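Local atomic coordinates of D-glycerate 3-kinase (Cryptococcus neoformans var. grubii serotype A, PDB entry 6CKG), a protein that probably acts as a kinase that transfers a phosphate group from ATP to the 3-hydroxyl of D-glycerate. Residues P47-P55 with Q244-P253; A19-F27 with G313-I324. All coordinates share one frame; numbering follows the deposited sequence.

Interaction 1 is the buried middle of the mixed sheet, where strands 48-53 and 247-253 pair in parallel; interaction 2 lies further out and is only partly buried, setting the first turns of helix 19-38 against the next strand of the same sheet, 313-318. The first is held mainly by backbone hydrogen bonds, with an aspartate and a glutamine pair added at its ends. The second has no hydrogen bond between its segments and relies on aromatic faces, methionine and aliphatic groups. Strand 247-253 joins them: Q250 OE1 probably accepts from R315 NE (2.8 Å), and I251 CD1 packs against M20 SD. Helix 19-38 also directly precedes strand 48-53 in the chain.

Interaction 1: residues P47-P55 with Q244-P253; sequences PLVVGVQGP and QIDCFVQIQP
The F248 ring has the carbonyl O of G51 over one face, 3.7 Å above its plane and offset toward the rim, while Q53 CB meets its edge at CE1; W309 meets this ring too. The Q53 and Q250 side chains run side by side, their amide planes turned steeply against each other. Q250 NE2 gives a nearly straight bond (165°) to Q53 OE1 at 3.2 Å, with the acceptor in the Q250 amide plane but the donor tilted from the Q53 carbonyl plane. A bend in the Q53 chain (chi2 -82°) carries OE1 alongside Q250, and the remaining amide atoms bond elsewhere, Q53 NE2 to W182 O and Q250 OE1 to R315 NE. At the other end D246 OD2 takes V49 N on its anti side at 2.8 Å (174°), and a water links OD2 to P47 O. V49 O receives both D246 N and C247 N. The backbones bond alternately, G51 N to C247 O and V249 N to G51 O, both 2.8 Å. V50, V52, C247 and V249 share the opposite face from F248; C247 SG sits 3.7 Å from V50 CG2. The last backbone bond, I251 N to Q53 O (2.9 Å), falls just before G54 opens a GxxxxGKS sequence. Strand 48-53, paired in parallel with 247-253, leads into this Walker A sequence, as in P-loop NTPases; strand order 2-3-1-4-5 is consistent with a P-loop kinase.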
# COMPACT_ATOMS: atom_id res chain seq x y z
N PRO A 47 -6.48 -12.12 -14.19
CA PRO A 47 -7.02 -10.85 -13.69
C PRO A 47 -6.06 -9.70 -13.97
O PRO A 47 -4.84 -9.87 -13.93
CB PRO A 47 -7.15 -11.08 -12.18
CG PRO A 47 -6.97 -12.54 -11.96
CD PRO A 47 -6.21 -13.09 -13.11
N LEU A 48 -6.62 -8.53 -14.24
CA LEU A 48 -5.86 -7.29 -14.24
C LEU A 48 -5.48 -6.95 -12.80
O LEU A 48 -6.36 -6.87 -11.95
CB LEU A 48 -6.69 -6.16 -14.84
CG LEU A 48 -6.08 -4.76 -14.82
CD1 LEU A 48 -4.97 -4.65 -15.87
CD2 LEU A 48 -7.17 -3.69 -15.06
N VAL A 49 -4.19 -6.76 -12.53
CA VAL A 49 -3.74 -6.38 -11.19
C VAL A 49 -3.61 -4.86 -11.16
O VAL A 49 -2.75 -4.28 -11.83
CB VAL A 49 -2.41 -7.04 -10.80
CG1 VAL A 49 -2.04 -6.62 -9.38
CG2 VAL A 49 -2.50 -8.56 -10.90
N VAL A 50 -4.44 -4.21 -10.35
CA VAL A 50 -4.41 -2.77 -10.15
C VAL A 50 -3.72 -2.50 -8.82
O VAL A 50 -4.29 -2.79 -7.76
CB VAL A 50 -5.83 -2.18 -10.17
CG1 VAL A 50 -5.78 -0.67 -10.05
CG2 VAL A 50 -6.60 -2.62 -11.42
N GLY A 51 -2.51 -1.94 -8.85
CA GLY A 51 -1.90 -1.43 -7.62
C GLY A 51 -2.54 -0.10 -7.21
O GLY A 51 -2.90 0.73 -8.04
N VAL A 52 -2.66 0.10 -5.90
CA VAL A 52 -3.25 1.32 -5.35
C VAL A 52 -2.39 1.79 -4.20
O VAL A 52 -2.06 1.00 -3.30
CB VAL A 52 -4.71 1.11 -4.88
CG1 VAL A 52 -5.25 2.39 -4.24
CG2 VAL A 52 -5.60 0.67 -6.04
N GLN A 53 -1.98 3.06 -4.22
CA GLN A 53 -1.23 3.62 -3.10
C GLN A 53 -1.79 4.98 -2.75
O GLN A 53 -2.19 5.76 -3.63
CB GLN A 53 0.28 3.70 -3.40
CG GLN A 53 1.18 4.19 -2.20
CD GLN A 53 1.21 5.70 -2.05
OE1 GLN A 53 1.02 6.44 -3.01
NE2 GLN A 53 1.45 6.17 -0.83
N GLY A 54 -1.85 5.26 -1.46
CA GLY A 54 -2.34 6.51 -0.95
C GLY A 54 -2.04 6.61 0.53
O GLY A 54 -1.80 5.60 1.21
N PRO A 55 -2.05 7.82 1.07
CA PRO A 55 -1.57 8.03 2.43
C PRO A 55 -2.58 7.60 3.48
O PRO A 55 -3.77 7.39 3.21
CB PRO A 55 -1.34 9.54 2.49
CG PRO A 55 -2.34 10.08 1.55
CD PRO A 55 -2.42 9.09 0.42
N GLN A 244 4.49 -7.67 -10.36
CA GLN A 244 3.25 -8.38 -10.68
C GLN A 244 2.09 -7.43 -10.94
O GLN A 244 1.04 -7.88 -11.41
CB GLN A 244 2.92 -9.32 -9.52
CG GLN A 244 3.93 -10.45 -9.35
CD GLN A 244 3.57 -11.65 -10.21
OE1 GLN A 244 3.62 -11.58 -11.44
NE2 GLN A 244 3.16 -12.75 -9.57
N ILE A 245 2.28 -6.14 -10.70
CA ILE A 245 1.23 -5.14 -10.87
C ILE A 245 1.19 -4.67 -12.33
O ILE A 245 2.22 -4.32 -12.92
CB ILE A 245 1.47 -3.96 -9.92
CG1 ILE A 245 1.42 -4.46 -8.46
CG2 ILE A 245 0.49 -2.83 -10.19
CD1 ILE A 245 1.73 -3.39 -7.40
N ASP A 246 -0.02 -4.61 -12.90
CA ASP A 246 -0.22 -4.23 -14.30
C ASP A 246 -0.46 -2.74 -14.48
O ASP A 246 0.03 -2.16 -15.46
CB ASP A 246 -1.41 -4.99 -14.89
CG ASP A 246 -1.23 -6.50 -14.85
OD1 ASP A 246 -0.14 -6.97 -15.21
OD2 ASP A 246 -2.18 -7.21 -14.44
N CYS A 247 -1.22 -2.12 -13.60
CA CYS A 247 -1.52 -0.69 -13.72
C CYS A 247 -1.66 -0.13 -12.31
O CYS A 247 -1.67 -0.88 -11.33
CB CYS A 247 -2.78 -0.46 -14.59
SG CYS A 247 -4.29 -1.16 -13.87
N PHE A 248 -1.78 1.19 -12.20
CA PHE A 248 -1.58 1.79 -10.89
C PHE A 248 -2.47 3.01 -10.72
O PHE A 248 -2.62 3.83 -11.63
CB PHE A 248 -0.11 2.20 -10.70
CG PHE A 248 0.38 2.16 -9.26
CD1 PHE A 248 0.06 3.17 -8.38
CD2 PHE A 248 1.17 1.11 -8.81
CE1 PHE A 248 0.53 3.16 -7.05
CE2 PHE A 248 1.64 1.07 -7.48
CZ PHE A 248 1.32 2.11 -6.61
N VAL A 249 -3.03 3.15 -9.51
CA VAL A 249 -3.80 4.31 -9.11
C VAL A 249 -3.16 4.88 -7.85
O VAL A 249 -2.95 4.14 -6.88
CB VAL A 249 -5.28 3.95 -8.84
CG1 VAL A 249 -6.07 5.19 -8.39
CG2 VAL A 249 -5.93 3.32 -10.09
N GLN A 250 -2.86 6.18 -7.86
CA GLN A 250 -2.22 6.81 -6.71
C GLN A 250 -3.02 8.02 -6.25
O GLN A 250 -3.44 8.84 -7.06
CB GLN A 250 -0.77 7.22 -7.04
CG GLN A 250 -0.14 8.07 -5.94
CD GLN A 250 1.27 8.53 -6.29
OE1 GLN A 250 1.50 9.15 -7.33
NE2 GLN A 250 2.23 8.22 -5.42
N ILE A 251 -3.24 8.13 -4.94
CA ILE A 251 -3.82 9.32 -4.34
C ILE A 251 -2.68 10.10 -3.70
O ILE A 251 -2.05 9.62 -2.75
CB ILE A 251 -4.90 8.97 -3.31
CG1 ILE A 251 -5.99 8.10 -3.95
CG2 ILE A 251 -5.51 10.25 -2.76
CD1 ILE A 251 -6.97 7.50 -2.95
N GLN A 252 -2.39 11.28 -4.23
CA GLN A 252 -1.24 12.07 -3.78
C GLN A 252 -1.74 13.35 -3.14
O GLN A 252 -2.38 14.17 -3.83
CB GLN A 252 -0.32 12.39 -4.96
CG GLN A 252 0.90 13.20 -4.59
CD GLN A 252 1.73 13.53 -5.81
OE1 GLN A 252 2.62 12.76 -6.20
NE2 GLN A 252 1.45 14.66 -6.42
N PRO A 253 -1.48 13.60 -1.85
CA PRO A 253 -1.84 14.90 -1.29
C PRO A 253 -1.00 15.99 -1.93
O PRO A 253 0.12 15.76 -2.39
CB PRO A 253 -1.50 14.75 0.20
CG PRO A 253 -0.40 13.74 0.21
CD PRO A 253 -0.70 12.78 -0.91
O HOH W 1 -2.16 -9.89 -14.57
O HOH W 2 0.52 9.24 -2.29

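Interaction 2: residues A19-F27 with G313-I324; sequences AMVQQTAGF and GLRFIVNIKREI
Residues 19-27 of helix 19-38 cover one face of the sheet, M20, T24 and F27 lying over strand 313-318, which runs nearly antiparallel to them (170°). M20 holds CG anti to the backbone N (chi1 -174°), which lays CG over the centre of the F316 ring, 3.9 Å from the centroid and 12° off the normal. Its SD makes an oblique Met-aromatic contact with this ring, and the bend at the chain's end takes CE to V318 CG1 at 3.9 Å. I324 reaches in from the strand beyond the turn, its CD1 3.8 Å from M20 CB. Q23 CB lies at the F316 edge, in the ring plane. T24 OG1 comes within 3.2 Å of F316 CE2, yet its hydrogen bond goes back along the helix to M20 O (2.7 Å), which T24 N reaches from the opposite face. Two turns on from M20, F27 has L314 CB over its ring centre, a CH-pi contact 3.8 Å from the centroid, and L314 CD2 touches F27 CB. V249 of the neighbouring strand meets both F27 and F316. V21 and T24 touch helix 63-75. Helices layered on a mainly parallel sheet are characteristic of alpha/beta folds, P-loop kinases among them.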
# COMPACT_ATOMS: atom_id res chain seq x y z
N ALA A 19 -16.73 11.28 -7.48
CA ALA A 19 -15.91 11.51 -8.66
C ALA A 19 -14.70 10.58 -8.69
O ALA A 19 -14.37 10.01 -9.74
CB ALA A 19 -15.46 12.97 -8.71
N MET A 20 -14.01 10.40 -7.56
CA MET A 20 -12.83 9.55 -7.56
C MET A 20 -13.20 8.10 -7.88
O MET A 20 -12.51 7.44 -8.67
CB MET A 20 -12.09 9.62 -6.22
CG MET A 20 -10.77 8.84 -6.25
SD MET A 20 -9.73 8.89 -4.76
CE MET A 20 -9.30 10.63 -4.68
N VAL A 21 -14.28 7.59 -7.28
CA VAL A 21 -14.70 6.22 -7.56
C VAL A 21 -15.06 6.06 -9.03
O VAL A 21 -14.58 5.15 -9.71
CB VAL A 21 -15.87 5.82 -6.64
CG1 VAL A 21 -16.63 4.61 -7.22
CG2 VAL A 21 -15.37 5.51 -5.25
N GLN A 22 -15.88 6.98 -9.56
CA GLN A 22 -16.29 6.90 -10.96
C GLN A 22 -15.09 7.02 -11.90
O GLN A 22 -15.00 6.30 -12.90
CB GLN A 22 -17.29 8.01 -11.29
CG GLN A 22 -18.58 7.94 -10.52
CD GLN A 22 -19.60 8.94 -11.02
OE1 GLN A 22 -19.36 9.65 -12.01
NE2 GLN A 22 -20.75 9.01 -10.36
N GLN A 23 -14.18 7.94 -11.61
CA GLN A 23 -13.03 8.11 -12.48
C GLN A 23 -12.11 6.90 -12.40
O GLN A 23 -11.56 6.47 -13.42
CB GLN A 23 -12.28 9.39 -12.11
CG GLN A 23 -13.01 10.65 -12.55
CD GLN A 23 -12.24 11.91 -12.19
OE1 GLN A 23 -11.07 12.05 -12.55
NE2 GLN A 23 -12.88 12.81 -11.46
N THR A 24 -11.93 6.34 -11.20
CA THR A 24 -11.10 5.14 -11.08
C THR A 24 -11.74 3.96 -11.80
O THR A 24 -11.03 3.16 -12.43
CB THR A 24 -10.86 4.80 -9.61
OG1 THR A 24 -10.25 5.92 -8.95
CG2 THR A 24 -9.94 3.60 -9.50
N ALA A 25 -13.07 3.85 -11.75
CA ALA A 25 -13.77 2.81 -12.48
C ALA A 25 -13.54 2.93 -13.98
O ALA A 25 -13.28 1.93 -14.66
CB ALA A 25 -15.27 2.86 -12.17
N GLY A 26 -13.66 4.15 -14.52
CA GLY A 26 -13.39 4.33 -15.94
C GLY A 26 -12.00 3.86 -16.33
O GLY A 26 -11.82 3.18 -17.34
N PHE A 27 -11.01 4.19 -15.50
CA PHE A 27 -9.62 3.78 -15.72
C PHE A 27 -9.44 2.27 -15.61
O PHE A 27 -8.77 1.64 -16.44
CB PHE A 27 -8.74 4.51 -14.70
CG PHE A 27 -7.28 4.08 -14.71
CD1 PHE A 27 -6.40 4.58 -15.66
CD2 PHE A 27 -6.79 3.22 -13.74
CE1 PHE A 27 -5.06 4.21 -15.67
CE2 PHE A 27 -5.43 2.84 -13.74
CZ PHE A 27 -4.58 3.34 -14.70
N GLY A 313 -0.59 4.47 -15.37
CA GLY A 313 -0.87 4.97 -14.03
C GLY A 313 -1.79 6.16 -14.08
O GLY A 313 -1.79 6.95 -15.03
N LEU A 314 -2.62 6.29 -13.04
CA LEU A 314 -3.52 7.42 -12.86
C LEU A 314 -3.29 7.98 -11.47
O LEU A 314 -3.35 7.25 -10.48
CB LEU A 314 -4.98 7.00 -13.02
CG LEU A 314 -6.05 8.03 -12.65
CD1 LEU A 314 -6.00 9.26 -13.61
CD2 LEU A 314 -7.43 7.37 -12.67
N ARG A 315 -3.03 9.28 -11.40
CA ARG A 315 -2.78 9.96 -10.14
C ARG A 315 -3.88 10.97 -9.88
O ARG A 315 -4.20 11.78 -10.75
CB ARG A 315 -1.43 10.68 -10.14
CG ARG A 315 -1.25 11.65 -8.95
CD ARG A 315 0.15 12.32 -8.97
NE ARG A 315 1.20 11.31 -9.06
CZ ARG A 315 2.00 11.15 -10.10
NH1 ARG A 315 1.89 11.96 -11.15
NH2 ARG A 315 2.91 10.19 -10.11
N PHE A 316 -4.46 10.93 -8.68
CA PHE A 316 -5.36 11.97 -8.21
C PHE A 316 -4.58 12.86 -7.25
O PHE A 316 -3.99 12.36 -6.30
CB PHE A 316 -6.57 11.40 -7.48
CG PHE A 316 -7.46 10.54 -8.35
CD1 PHE A 316 -8.40 11.12 -9.19
CD2 PHE A 316 -7.38 9.16 -8.30
CE1 PHE A 316 -9.23 10.33 -9.98
CE2 PHE A 316 -8.19 8.36 -9.08
CZ PHE A 316 -9.12 8.95 -9.92
N ILE A 317 -4.60 14.16 -7.50
CA ILE A 317 -3.99 15.13 -6.60
C ILE A 317 -5.11 15.76 -5.79
O ILE A 317 -6.06 16.29 -6.36
CB ILE A 317 -3.19 16.18 -7.38
CG1 ILE A 317 -2.09 15.49 -8.19
CG2 ILE A 317 -2.63 17.25 -6.45
CD1 ILE A 317 -1.28 16.39 -9.07
N VAL A 318 -5.02 15.67 -4.46
CA VAL A 318 -6.14 16.06 -3.61
C VAL A 318 -5.71 17.15 -2.64
O VAL A 318 -4.54 17.26 -2.26
CB VAL A 318 -6.71 14.84 -2.85
CG1 VAL A 318 -7.25 13.80 -3.83
CG2 VAL A 318 -5.65 14.22 -1.97
N ASN A 319 -6.67 17.99 -2.24
CA ASN A 319 -6.42 19.00 -1.23
C ASN A 319 -6.70 18.41 0.15
O ASN A 319 -6.98 17.22 0.29
CB ASN A 319 -7.22 20.28 -1.50
CG ASN A 319 -8.74 20.06 -1.49
OD1 ASN A 319 -9.24 19.05 -0.99
ND2 ASN A 319 -9.47 21.02 -2.04
N ILE A 320 -6.62 19.25 1.19
CA ILE A 320 -6.74 18.74 2.55
C ILE A 320 -8.15 18.24 2.84
O ILE A 320 -8.34 17.38 3.70
CB ILE A 320 -6.30 19.80 3.57
CG1 ILE A 320 -6.06 19.15 4.94
CG2 ILE A 320 -7.32 20.92 3.67
CD1 ILE A 320 -4.90 19.76 5.73
N LYS A 321 -9.14 18.74 2.11
CA LYS A 321 -10.50 18.22 2.22
C LYS A 321 -10.71 16.99 1.35
O LYS A 321 -11.86 16.58 1.15
CB LYS A 321 -11.51 19.30 1.85
CG LYS A 321 -11.51 20.49 2.80
CD LYS A 321 -12.37 21.62 2.25
CE LYS A 321 -13.49 21.98 3.20
NZ LYS A 321 -14.33 23.07 2.63
N ARG A 322 -9.63 16.40 0.84
CA ARG A 322 -9.66 15.17 0.05
C ARG A 322 -10.39 15.36 -1.27
O ARG A 322 -10.75 14.37 -1.92
CB ARG A 322 -10.26 14.00 0.83
CG ARG A 322 -9.58 13.74 2.16
CD ARG A 322 -10.29 12.65 2.93
NE ARG A 322 -9.59 12.29 4.16
CZ ARG A 322 -9.78 12.89 5.33
NH1 ARG A 322 -9.09 12.49 6.40
NH2 ARG A 322 -10.65 13.89 5.44
N GLU A 323 -10.60 16.60 -1.69
CA GLU A 323 -11.22 16.88 -2.97
C GLU A 323 -10.18 16.82 -4.08
O GLU A 323 -9.06 17.31 -3.92
CB GLU A 323 -11.89 18.25 -2.95
CG GLU A 323 -12.95 18.39 -1.88
CD GLU A 323 -13.27 19.83 -1.55
OE1 GLU A 323 -12.50 20.73 -1.97
OE2 GLU A 323 -14.29 20.07 -0.87
N ILE A 324 -10.54 16.20 -5.20
CA ILE A 324 -9.62 16.13 -6.33
C ILE A 324 -9.40 17.55 -6.85
O ILE A 324 -10.35 18.27 -7.16
CB ILE A 324 -10.18 15.22 -7.43
CG1 ILE A 324 -10.24 13.78 -6.92
CG2 ILE A 324 -9.32 15.32 -8.70
CD1 ILE A 324 -11.09 12.90 -7.79